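MRNA export factor GLE1 (Saccharomyces cerevisiae, PDB 6B4E) acts in mRNA export as a component of the nuclear pore complex that binds inositol hexakisphosphate and has enzyme activator activity. Local coordinates at residues A213-T218 and F228-S233; G232-A237 and K252-I257. All coordinates share one frame; numbering follows the deposited sequence.

Contact 1 (A213-T218 and F228-S233); sequences ARICNT and FVILGS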
ATOM      1  N   ALA A 213       3.499  12.128  -4.724  1.00 22.64           N
ATOM      2  CA  ALA A 213       4.536  12.907  -5.385  1.00 24.66           C
ATOM      3  C   ALA A 213       5.103  12.167  -6.583  1.00 27.00           C
ATOM      4  O   ALA A 213       5.329  12.764  -7.637  1.00 31.71           O
ATOM      5  CB  ALA A 213       5.658  13.243  -4.400  1.00 30.42           C
ATOM      6  N   ARG A 214       5.388  10.876  -6.421  1.00 30.96           N
ATOM      7  CA  ARG A 214       6.052  10.125  -7.481  1.00 29.40           C
ATOM      8  C   ARG A 214       5.139   9.921  -8.679  1.00 29.05           C
ATOM      9  O   ARG A 214       5.601   9.948  -9.829  1.00 30.77           O
ATOM     10  CB  ARG A 214       6.532   8.784  -6.935  1.00 28.57           C
ATOM     11  CG  ARG A 214       7.711   8.978  -5.983  1.00 29.77           C
ATOM     12  CD  ARG A 214       8.038   7.737  -5.188  1.00 33.02           C
ATOM     13  NE  ARG A 214       9.108   8.048  -4.252  1.00 30.93           N
ATOM     14  CZ  ARG A 214       9.587   7.227  -3.329  1.00 27.40           C
ATOM     15  NH1 ARG A 214       9.138   5.988  -3.218  1.00 30.39           N
ATOM     16  NH2 ARG A 214      10.529   7.665  -2.506  1.00 33.40           N
ATOM     17  N   ILE A 215       3.852   9.671  -8.434  1.00 27.60           N
ATOM     18  CA  ILE A 215       2.908   9.576  -9.539  1.00 25.94           C
ATOM     19  C   ILE A 215       2.792  10.920 -10.244  1.00 29.06           C
ATOM     20  O   ILE A 215       2.797  10.989 -11.475  1.00 28.79           O
ATOM     21  CB  ILE A 215       1.545   9.058  -9.037  1.00 28.36           C
ATOM     22  CG1 ILE A 215       1.682   7.593  -8.592  1.00 25.93           C
ATOM     23  CG2 ILE A 215       0.505   9.168 -10.140  1.00 27.51           C
ATOM     24  CD1 ILE A 215       0.417   6.997  -7.967  1.00 28.84           C
ATOM     25  N   CYS A 216       2.738  12.018  -9.480  1.00 25.22           N
ATOM     26  CA  CYS A 216       2.703  13.334 -10.109  1.00 26.88           C
ATOM     27  C   CYS A 216       3.983  13.653 -10.870  1.00 27.54           C
ATOM     28  O   CYS A 216       3.967  14.530 -11.738  1.00 29.39           O
ATOM     29  CB  CYS A 216       2.456  14.413  -9.070  1.00 30.69           C
ATOM     30  SG  CYS A 216       0.738  14.458  -8.512  1.00 30.21           S
ATOM     31  N   ASN A 217       5.083  12.971 -10.574  1.00 29.12           N
ATOM     32  CA  ASN A 217       6.336  13.210 -11.270  1.00 30.25           C
ATOM     33  C   ASN A 217       6.587  12.196 -12.376  1.00 33.70           C
ATOM     34  O   ASN A 217       7.614  12.277 -13.054  1.00 35.31           O
ATOM     35  CB  ASN A 217       7.500  13.202 -10.274  1.00 31.96           C
ATOM     36  CG  ASN A 217       7.463  14.391  -9.325  1.00 28.94           C
ATOM     37  OD1 ASN A 217       6.816  15.409  -9.599  1.00 29.32           O
ATOM     38  ND2 ASN A 217       8.184  14.277  -8.206  1.00 32.06           N
ATOM     39  N   THR A 218       5.662  11.270 -12.590  1.00 30.22           N
ATOM     40  CA  THR A 218       5.837  10.197 -13.565  1.00 33.38           C
ATOM     41  C   THR A 218       5.565  10.719 -14.974  1.00 37.81           C
ATOM     42  O   THR A 218       4.599  11.461 -15.168  1.00 35.44           O
ATOM     43  CB  THR A 218       4.890   9.049 -13.217  1.00 35.38           C
ATOM     44  OG1 THR A 218       5.324   8.454 -11.992  1.00 32.88           O
ATOM     45  CG2 THR A 218       4.845   7.981 -14.288  1.00 29.61           C
ATOM     46  N   PHE A 228      -5.084   6.421 -11.366  1.00 22.61           N
ATOM     47  CA  PHE A 228      -6.196   7.175 -10.822  1.00 19.22           C
ATOM     48  C   PHE A 228      -7.019   6.319  -9.880  1.00 21.45           C
ATOM     49  O   PHE A 228      -7.514   6.814  -8.860  1.00 21.48           O
ATOM     50  CB  PHE A 228      -7.069   7.725 -11.950  1.00 28.31           C
ATOM     51  CG  PHE A 228      -6.394   8.800 -12.771  1.00 25.78           C
ATOM     52  CD1 PHE A 228      -6.295  10.094 -12.299  1.00 24.27           C
ATOM     53  CD2 PHE A 228      -5.846   8.505 -14.004  1.00 22.23           C
ATOM     54  CE1 PHE A 228      -5.674  11.072 -13.044  1.00 23.63           C
ATOM     55  CE2 PHE A 228      -5.230   9.483 -14.759  1.00 21.72           C
ATOM     56  CZ  PHE A 228      -5.148  10.774 -14.273  1.00 25.57           C
ATOM     57  N   VAL A 229      -7.188   5.038 -10.218  1.00 20.86           N
ATOM     58  CA  VAL A 229      -7.899   4.124  -9.337  1.00 23.51           C
ATOM     59  C   VAL A 229      -7.219   4.058  -7.973  1.00 22.05           C
ATOM     60  O   VAL A 229      -7.878   4.184  -6.939  1.00 21.49           O
ATOM     61  CB  VAL A 229      -8.013   2.729  -9.980  1.00 25.48           C
ATOM     62  CG1 VAL A 229      -8.609   1.732  -8.984  1.00 26.53           C
ATOM     63  CG2 VAL A 229      -8.892   2.796 -11.208  1.00 24.93           C
ATOM     64  N   ILE A 230      -5.908   3.808  -7.940  1.00 21.74           N
ATOM     65  CA  ILE A 230      -5.275   3.633  -6.640  1.00 21.07           C
ATOM     66  C   ILE A 230      -5.260   4.954  -5.880  1.00 20.65           C
ATOM     67  O   ILE A 230      -5.327   4.956  -4.645  1.00 23.01           O
ATOM     68  CB  ILE A 230      -3.868   3.019  -6.763  1.00 25.76           C
ATOM     69  CG1 ILE A 230      -2.901   3.945  -7.494  1.00 23.43           C
ATOM     70  CG2 ILE A 230      -3.948   1.641  -7.446  1.00 31.22           C
ATOM     71  CD1 ILE A 230      -2.128   4.873  -6.555  1.00 24.33           C
ATOM     72  N   LEU A 231      -5.183   6.093  -6.583  1.00 21.56           N
ATOM     73  CA  LEU A 231      -5.242   7.381  -5.892  1.00 17.63           C
ATOM     74  C   LEU A 231      -6.614   7.610  -5.270  1.00 22.57           C
ATOM     75  O   LEU A 231      -6.723   8.203  -4.192  1.00 22.14           O
ATOM     76  CB  LEU A 231      -4.890   8.526  -6.854  1.00 21.35           C
ATOM     77  CG  LEU A 231      -3.412   8.670  -7.248  1.00 26.89           C
ATOM     78  CD1 LEU A 231      -3.219   9.754  -8.298  1.00 23.86           C
ATOM     79  CD2 LEU A 231      -2.563   8.963  -6.032  1.00 27.36           C
ATOM     80  N   GLY A 232      -7.673   7.157  -5.932  1.00 17.90           N
ATOM     81  CA  GLY A 232      -9.001   7.276  -5.344  1.00 19.17           C
ATOM     82  C   GLY A 232      -9.196   6.330  -4.177  1.00 25.49           C
ATOM     83  O   GLY A 232      -9.792   6.698  -3.161  1.00 21.16           O
ATOM     84  N   SER A 233      -8.695   5.091  -4.300  1.00 19.44           N
ATOM     85  CA  SER A 233      -8.715   4.191  -3.158  1.00 16.65           C
ATOM     86  C   SER A 233      -7.917   4.771  -2.000  1.00 18.85           C
ATOM     87  O   SER A 233      -8.331   4.672  -0.832  1.00 21.29           O
ATOM     88  CB  SER A 233      -8.135   2.834  -3.554  1.00 21.91           C
ATOM     89  OG  SER A 233      -8.949   2.252  -4.547  1.00 21.51           O
TER

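Contact 2 (G232-A237 and K252-I257); sequences GSWWDA and KLLILI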
ATOM      1  N   GLY A 232      -7.673   7.157  -5.932  1.00 17.90           N
ATOM      2  CA  GLY A 232      -9.001   7.276  -5.344  1.00 19.17           C
ATOM      3  C   GLY A 232      -9.196   6.330  -4.177  1.00 25.49           C
ATOM      4  O   GLY A 232      -9.792   6.698  -3.161  1.00 21.16           O
ATOM      5  N   SER A 233      -8.695   5.091  -4.300  1.00 19.44           N
ATOM      6  CA  SER A 233      -8.715   4.191  -3.158  1.00 16.65           C
ATOM      7  C   SER A 233      -7.917   4.771  -2.000  1.00 18.85           C
ATOM      8  O   SER A 233      -8.331   4.672  -0.832  1.00 21.29           O
ATOM      9  CB  SER A 233      -8.135   2.834  -3.554  1.00 21.91           C
ATOM     10  OG  SER A 233      -8.949   2.252  -4.547  1.00 21.51           O
ATOM     11  N   TRP A 234      -6.731   5.317  -2.303  1.00 20.02           N
ATOM     12  CA  TRP A 234      -5.916   5.986  -1.296  1.00 20.29           C
ATOM     13  C   TRP A 234      -6.695   7.110  -0.626  1.00 18.88           C
ATOM     14  O   TRP A 234      -6.711   7.228   0.606  1.00 19.41           O
ATOM     15  CB  TRP A 234      -4.638   6.537  -1.934  1.00 22.54           C
ATOM     16  CG  TRP A 234      -3.866   7.366  -0.960  1.00 19.84           C
ATOM     17  CD1 TRP A 234      -2.906   6.933  -0.093  1.00 20.65           C
ATOM     18  CD2 TRP A 234      -4.029   8.767  -0.711  1.00 18.00           C
ATOM     19  NE1 TRP A 234      -2.463   7.974   0.677  1.00 20.35           N
ATOM     20  CE2 TRP A 234      -3.134   9.109   0.323  1.00 19.38           C
ATOM     21  CE3 TRP A 234      -4.842   9.762  -1.258  1.00 20.95           C
ATOM     22  CZ2 TRP A 234      -3.019  10.403   0.806  1.00 24.18           C
ATOM     23  CZ3 TRP A 234      -4.729  11.054  -0.768  1.00 21.93           C
ATOM     24  CH2 TRP A 234      -3.843  11.348   0.253  1.00 16.33           C
ATOM     25  N   TRP A 235      -7.343   7.952  -1.434  1.00 18.54           N
ATOM     26  CA  TRP A 235      -8.072   9.116  -0.929  1.00 20.85           C
ATOM     27  C   TRP A 235      -9.154   8.717   0.067  1.00 17.85           C
ATOM     28  O   TRP A 235      -9.233   9.274   1.168  1.00 19.82           O
ATOM     29  CB  TRP A 235      -8.678   9.858  -2.113  1.00 16.70           C
ATOM     30  CG  TRP A 235      -9.303  11.216  -1.876  1.00 20.02           C
ATOM     31  CD1 TRP A 235     -10.381  11.518  -1.096  1.00 15.06           C
ATOM     32  CD2 TRP A 235      -8.904  12.433  -2.500  1.00 16.79           C
ATOM     33  NE1 TRP A 235     -10.679  12.866  -1.196  1.00 20.69           N
ATOM     34  CE2 TRP A 235      -9.772  13.446  -2.050  1.00 18.37           C
ATOM     35  CE3 TRP A 235      -7.879  12.766  -3.390  1.00 18.39           C
ATOM     36  CZ2 TRP A 235      -9.665  14.766  -2.484  1.00 21.49           C
ATOM     37  CZ3 TRP A 235      -7.765  14.081  -3.807  1.00 22.98           C
ATOM     38  CH2 TRP A 235      -8.650  15.064  -3.355  1.00 19.72           C
ATOM     39  N   ASP A 236      -9.993   7.749  -0.308  1.00 18.55           N
ATOM     40  CA  ASP A 236     -11.060   7.288   0.574  1.00 18.23           C
ATOM     41  C   ASP A 236     -10.510   6.748   1.886  1.00 20.78           C
ATOM     42  O   ASP A 236     -11.190   6.819   2.916  1.00 20.29           O
ATOM     43  CB  ASP A 236     -11.900   6.203  -0.116  1.00 18.71           C
ATOM     44  CG  ASP A 236     -12.887   6.760  -1.130  1.00 25.37           C
ATOM     45  OD1 ASP A 236     -13.132   6.066  -2.134  1.00 26.09           O
ATOM     46  OD2 ASP A 236     -13.442   7.848  -0.914  1.00 26.99           O
ATOM     47  N   ALA A 237      -9.300   6.178   1.862  1.00 21.79           N
ATOM     48  CA  ALA A 237      -8.675   5.598   3.041  1.00 19.47           C
ATOM     49  C   ALA A 237      -7.898   6.589   3.907  1.00 22.25           C
ATOM     50  O   ALA A 237      -7.748   6.339   5.110  1.00 22.29           O
ATOM     51  CB  ALA A 237      -7.692   4.493   2.628  1.00 20.38           C
ATOM     52  N   LYS A 252      -2.009  21.361  -1.539  1.00 18.31           N
ATOM     53  CA  LYS A 252      -1.443  21.578  -2.868  1.00 20.41           C
ATOM     54  C   LYS A 252      -1.317  20.263  -3.628  1.00 18.21           C
ATOM     55  O   LYS A 252      -1.536  20.214  -4.844  1.00 20.12           O
ATOM     56  CB  LYS A 252      -0.076  22.248  -2.761  1.00 19.06           C
ATOM     57  CG  LYS A 252      -0.154  23.681  -2.246  1.00 21.67           C
ATOM     58  CD  LYS A 252       1.146  24.147  -1.609  1.00 26.27           C
ATOM     59  CE  LYS A 252       2.311  24.081  -2.562  1.00 22.51           C
ATOM     60  NZ  LYS A 252       3.571  24.599  -1.922  1.00 22.98           N
ATOM     61  N   LEU A 253      -0.958  19.184  -2.932  1.00 20.22           N
ATOM     62  CA  LEU A 253      -0.741  17.924  -3.630  1.00 25.35           C
ATOM     63  C   LEU A 253      -2.068  17.269  -3.992  1.00 27.29           C
ATOM     64  O   LEU A 253      -2.179  16.636  -5.051  1.00 21.70           O
ATOM     65  CB  LEU A 253       0.140  17.012  -2.764  1.00 24.90           C
ATOM     66  CG  LEU A 253       0.697  15.735  -3.390  1.00 28.36           C
ATOM     67  CD1 LEU A 253       1.203  15.961  -4.800  1.00 25.13           C
ATOM     68  CD2 LEU A 253       1.802  15.201  -2.517  1.00 25.74           C
ATOM     69  N   LEU A 254      -3.094  17.425  -3.146  1.00 17.69           N
ATOM     70  CA  LEU A 254      -4.422  16.923  -3.504  1.00 19.74           C
ATOM     71  C   LEU A 254      -4.985  17.669  -4.701  1.00 21.04           C
ATOM     72  O   LEU A 254      -5.628  17.065  -5.575  1.00 19.46           O
ATOM     73  CB  LEU A 254      -5.389  17.034  -2.325  1.00 22.12           C
ATOM     74  CG  LEU A 254      -5.086  16.177  -1.090  1.00 20.56           C
ATOM     75  CD1 LEU A 254      -6.316  16.223  -0.176  1.00 18.58           C
ATOM     76  CD2 LEU A 254      -4.749  14.757  -1.444  1.00 21.63           C
ATOM     77  N   ILE A 255      -4.775  18.986  -4.756  1.00 20.10           N
ATOM     78  CA  ILE A 255      -5.186  19.746  -5.933  1.00 19.52           C
ATOM     79  C   ILE A 255      -4.435  19.255  -7.165  1.00 23.77           C
ATOM     80  O   ILE A 255      -4.998  19.165  -8.260  1.00 23.01           O
ATOM     81  CB  ILE A 255      -4.973  21.251  -5.692  1.00 20.44           C
ATOM     82  CG1 ILE A 255      -5.915  21.726  -4.575  1.00 20.04           C
ATOM     83  CG2 ILE A 255      -5.171  22.056  -6.984  1.00 23.84           C
ATOM     84  CD1 ILE A 255      -5.612  23.085  -4.044  1.00 23.02           C
ATOM     85  N   LEU A 256      -3.149  18.946  -7.015  1.00 19.28           N
ATOM     86  CA  LEU A 256      -2.366  18.522  -8.166  1.00 21.83           C
ATOM     87  C   LEU A 256      -2.899  17.209  -8.724  1.00 23.52           C
ATOM     88  O   LEU A 256      -3.072  17.077  -9.939  1.00 23.15           O
ATOM     89  CB  LEU A 256      -0.889  18.409  -7.799  1.00 20.93           C
ATOM     90  CG  LEU A 256       0.052  18.221  -8.993  1.00 27.43           C
ATOM     91  CD1 LEU A 256       0.073  19.461  -9.912  1.00 30.47           C
ATOM     92  CD2 LEU A 256       1.425  17.937  -8.499  1.00 23.01           C
ATOM     93  N   ILE A 257      -3.196  16.226  -7.859  1.00 23.00           N
ATOM     94  CA  ILE A 257      -3.704  14.950  -8.388  1.00 23.10           C
ATOM     95  C   ILE A 257      -5.150  15.085  -8.856  1.00 25.26           C
ATOM     96  O   ILE A 257      -5.542  14.499  -9.873  1.00 24.78           O
ATOM     97  CB  ILE A 257      -3.561  13.783  -7.377  1.00 19.85           C
ATOM     98  CG1 ILE A 257      -4.296  14.007  -6.038  1.00 23.22           C
ATOM     99  CG2 ILE A 257      -2.116  13.482  -7.151  1.00 24.02           C
ATOM    100  CD1 ILE A 257      -4.430  12.714  -5.212  1.00 23.84           C
TER

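Contact 1 (A213-T218 and F228-S233)
Ile215 meets Ile230 and Leu231 across two consecutive helices of the all-helical C-terminal domain, packing the end of helix 206-216 against the early turns of helix 225-264. The domain probably belongs to the HEAT-repeat-like, MIF4G-type class of alpha-helical folds. A short connection joins the two helices, and three aliphatic side chains make up the whole junction, with no hydrogen bond crossing it. The backbones stay well apart: the nearest CA atoms, those of Ile215 and Leu231, are 9.2 Å from each other, and side chains alone span the distance. Ile215 gives up the most surface. Its CG1 lies beside the backbone N and CD1 extends beyond it in a fully drawn-out chain, which carries the methyl to the second helix. There Ile215 CD1 meets Ile230 CD1 tip to tip at 3.6 Å. Ile230 is the less relaxed partner: its CG1 is wedged between backbone N and carbonyl carbon, and its chi2 of 92° departs from a staggered value. Leu231 approaches differently, sliding past Ile215 in the opposite direction, so that Leu231 CD2 sits 4.1 Å from Ile215 CD1 while Leu231 CD1 lies 4.2 Å from Ile215 CG2. Both branches of the leucine thus line the isoleucine, one against each of two of its methyls. Met176 and Leu180 of helix 169-188 also pack on Ile230, continuing the apolar layer. The neighbouring Arg214 hydrogen-bonds through NH1 to Ile141 O and forms a salt bridge through NE to an acidic side chain of the other protein's chain. Just past the helix end, Thr218 folds back on the final turn: Thr218 OG1 donates to Arg214 O at 2.6 Å, tilted 30° from the carbonyl plane.

Contact 2 (G232-A237 and K252-I257)
Trp234 and Trp235 reach from one limb of helix 225-264 to Leu254 and Ile257 on the other. The chain doubles back within this helical range, and the two short segments run at 146° to each other, close to antiparallel, with axes 12.7 Å apart; bulky rings bridge that wide gap. Trp234 comes first, its CG anti to the backbone N (chi1 173°). The six-membered ring presents its edge to Leu254, with Trp234 CZ3 3.8 Å from Leu254 CD2 and the methyl near the ring plane. The indole NE1 hydrogen-bonds to Ser208 OG, and Phe242 meets the ring edge-to-face. Trp235 also has CG anti to its backbone N, but its ring is turned differently about chi2, and it takes both partners. Leu254 CD1 lies over one face, 4.1 Å above the plane and offset toward the rim, whereas Ile257 CD1 comes in at the edge, in plane, 3.9 Å from Trp235 CZ3. Leu254 CD2 is also 3.9 Å from Trp235 CZ3, so this one methyl touches both indoles. Leu276 and Leu279 of helix 271-284 pack on Trp235 as well. Across the contact the chemistry is entirely apolar: methyls pack on aromatic edge and face, so the limbs meet here without a hydrogen bond between them, while the polar atom of Trp234 is satisfied by a separate helix.

In the fold
Contacts 1 and 2 follow one another along helix 225-264, sharing Gly232 and Ser233, and their centres lie about 8 Å apart. Both are buried and on the same side of the chain's centre. They touch directly: Leu231 CD1 of contact 1 is 4.1 Å from Ile257 CG2 of contact 2, and Cys216 SG packs 3.3 Å from the same Ile257 CG2. Helix 206-216 and both limbs of helix 225-264 therefore join in one continuous apolar region. The second protein chain of the assembly rests against segments 213-218 and 252-257, packing on Ala213 and Cys216 at contact 1 and on Leu253 and Leu256 at contact 2.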